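Local coordinates for 2-hydroxyhepta-2,4-diene-1,7-dioate isomerase (Mycobacterium marinum, PDB 3QDF), which isomerises 2-hydroxyhepta-2,4-diene-1,7-dioate in homoprotocatechuate breakdown, as a metal-binding member of the fumarylacetoacetate hydrolase family, at the zinc ion site. Sequence-based numbering; all coordinates share one arbitrary frame.

The zinc ion site. Residues 70, 95, 97, 121, 123, 152, 156, 169, 235-236. With ZN (zinc ion), chain B; EDO (1,2-ethanediol), chain C.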
loop_
_atom_site.group_PDB
_atom_site.type_symbol
_atom_site.label_atom_id
_atom_site.label_comp_id
_atom_site.label_asym_id
_atom_site.label_seq_id
_atom_site.Cartn_x
_atom_site.Cartn_y
_atom_site.Cartn_z
ATOM N N VAL A 70 5.032 -1.353 -10.214
ATOM C CA VAL A 70 5.769 -2.285 -11.031
ATOM C C VAL A 70 4.774 -3.300 -11.617
ATOM O O VAL A 70 3.896 -3.796 -10.908
ATOM C CB VAL A 70 6.897 -2.958 -10.197
ATOM C CG1 VAL A 70 7.656 -3.991 -11.024
ATOM C CG2 VAL A 70 7.871 -1.885 -9.656
ATOM N N PHE A 95 4.626 2.025 -14.079
ATOM C CA PHE A 95 3.483 2.865 -14.427
ATOM C C PHE A 95 3.103 3.669 -13.202
ATOM O O PHE A 95 3.667 3.463 -12.145
ATOM C CB PHE A 95 2.302 2.047 -14.954
ATOM C CG PHE A 95 1.778 1.004 -13.985
ATOM C CD1 PHE A 95 2.339 -0.264 -13.943
ATOM C CD2 PHE A 95 0.700 1.295 -13.137
ATOM C CE1 PHE A 95 1.847 -1.251 -13.054
ATOM C CE2 PHE A 95 0.182 0.324 -12.244
ATOM C CZ PHE A 95 0.757 -0.953 -12.203
ATOM N N LYS A 97 -0.073 5.399 -10.697
ATOM C CA LYS A 97 -1.425 5.624 -10.255
ATOM C C LYS A 97 -1.463 7.018 -9.636
ATOM O O LYS A 97 -0.504 7.403 -8.949
ATOM C CB LYS A 97 -1.846 4.558 -9.245
ATOM C CG LYS A 97 -2.054 3.159 -9.886
ATOM C CD LYS A 97 -2.079 2.052 -8.805
ATOM C CE LYS A 97 -3.502 1.870 -8.177
ATOM N NZ LYS A 97 -4.399 0.929 -8.986
ATOM N N GLU A 121 -5.292 -6.643 -6.636
ATOM C CA GLU A 121 -3.917 -7.118 -6.730
ATOM C C GLU A 121 -3.239 -6.751 -5.424
ATOM O O GLU A 121 -2.934 -5.588 -5.205
ATOM C CB GLU A 121 -3.145 -6.451 -7.884
ATOM C CG GLU A 121 -3.635 -6.759 -9.312
ATOM C CD GLU A 121 -2.683 -6.231 -10.387
ATOM O OE1 GLU A 121 -2.782 -6.633 -11.576
ATOM O OE2 GLU A 121 -1.809 -5.426 -10.041
ATOM N N GLU A 123 -0.222 -6.285 -2.972
ATOM C CA GLU A 123 1.179 -5.938 -3.215
ATOM C C GLU A 123 1.871 -5.369 -1.989
ATOM O O GLU A 123 1.287 -4.568 -1.222
ATOM C CB GLU A 123 1.298 -4.914 -4.358
ATOM C CG GLU A 123 0.447 -5.268 -5.563
ATOM C CD GLU A 123 0.860 -4.618 -6.866
ATOM O OE1 GLU A 123 1.835 -3.808 -6.925
ATOM O OE2 GLU A 123 0.164 -4.925 -7.855
ATOM N N ASP A 152 -3.512 -2.915 -5.801
ATOM C CA ASP A 152 -3.468 -2.310 -7.137
ATOM C C ASP A 152 -4.735 -2.647 -7.945
ATOM O O ASP A 152 -4.730 -3.499 -8.869
ATOM C CB ASP A 152 -2.209 -2.771 -7.874
ATOM C CG ASP A 152 -2.057 -2.113 -9.234
ATOM O OD1 ASP A 152 -2.729 -1.085 -9.484
ATOM O OD2 ASP A 152 -1.260 -2.613 -10.048
ATOM N N ARG A 156 -9.592 -4.636 -15.920
ATOM C CA ARG A 156 -8.947 -5.432 -16.985
ATOM C C ARG A 156 -9.444 -5.153 -18.409
ATOM O O ARG A 156 -8.653 -5.175 -19.359
ATOM C CB ARG A 156 -9.066 -6.938 -16.705
ATOM C CG ARG A 156 -8.401 -7.450 -15.414
ATOM C CD ARG A 156 -6.911 -7.115 -15.310
ATOM N NE ARG A 156 -6.264 -7.826 -14.199
ATOM C CZ ARG A 156 -5.132 -7.447 -13.595
ATOM N NH1 ARG A 156 -4.484 -6.337 -13.960
ATOM N NH2 ARG A 156 -4.648 -8.187 -12.601
ATOM N N LYS A 169 -6.047 1.458 -14.061
ATOM C CA LYS A 169 -5.533 1.424 -12.693
ATOM C C LYS A 169 -5.712 2.734 -11.898
ATOM O O LYS A 169 -5.293 2.822 -10.738
ATOM C CB LYS A 169 -4.068 0.986 -12.715
ATOM C CG LYS A 169 -3.918 -0.516 -12.959
ATOM C CD LYS A 169 -2.539 -0.850 -13.470
ATOM C CE LYS A 169 -2.380 -2.334 -13.726
ATOM N NZ LYS A 169 -2.546 -3.167 -12.503
ATOM N N GLY A 235 4.376 -5.010 -7.297
ATOM C CA GLY A 235 3.857 -6.061 -8.187
ATOM C C GLY A 235 3.056 -7.057 -7.375
ATOM O O GLY A 235 3.142 -7.070 -6.147
ATOM N N THR A 236 2.261 -7.868 -8.062
ATOM C CA THR A 236 1.377 -8.806 -7.409
ATOM C C THR A 236 1.725 -10.246 -7.827
ATOM O O THR A 236 2.107 -10.492 -9.001
ATOM C CB THR A 236 -0.117 -8.472 -7.733
ATOM O OG1 THR A 236 -0.983 -9.086 -6.763
ATOM C CG2 THR A 236 -0.515 -8.953 -9.150
HETATM ZN ZN ZN B . 0.093 -4.214 -9.740
HETATM C C1 EDO C . 0.412 -4.761 -12.580
HETATM O O1 EDO C . 0.937 -5.313 -11.352
HETATM C C2 EDO C . 0.011 -5.824 -13.611
HETATM O O2 EDO C . -1.243 -5.467 -14.235
HETATM O O HOH W 1 1.922 -2.924 -9.337
#
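Three acidic side chains, Glu121, Glu123 and Asp152, form the metal-binding carboxylate triad of the fumarylacetoacetate hydrolase fold, where the active site lies. Each gives the zinc ion one oxygen: OE2 of Glu123 lies 2.0 Å from ZN, and Asp152 uses OD2 and Glu121 its OE2. Both glutamates reach inward with chains extended beyond CG, whereas the shorter Asp152 turns CG anti to its backbone N (chi1 -176°). Water 1 and O1 of 1,2-ethanediol, a hydroxyl 2.1 Å from ZN, join them, and the ligands seen are nearly trigonal bipyramidal. The diol is a common crystallisation additive, probably occupying substrate space.

Apolar contact is slight: the Phe95 ring offers a flat hydrocarbon surface beside diol C1, its edge towards Asp152 OD2.

Second-shell hydrogen bonds steady the carboxylates, mostly through the oxygens turned away from zinc. Gly235, serving through its backbone N-H, meets Glu123 OE1 from above the carboxylate plane, and water 1 bridges that same OE1 to the carbonyl oxygen of Val70.

Long, cationic side chains suit the acid-rich centre and probably offset its charge. Lys97 NZ approaches Asp152 OD1 nearly along the C-O axis at 2.7 Å, and also binds the main-chain O of Lys169. Lys169, bent at its tip (chi4 -62°), brings NZ over the carboxylate plane to the zinc-bound OD2 of Asp152, 2.8 Å away, and to the diol's O2. Arg156, whose planar guanidinium can aim two N-H groups at one oxygen, grips Glu121 end-on, with NH2 2.6 Å from OE1 on its anti lone pair.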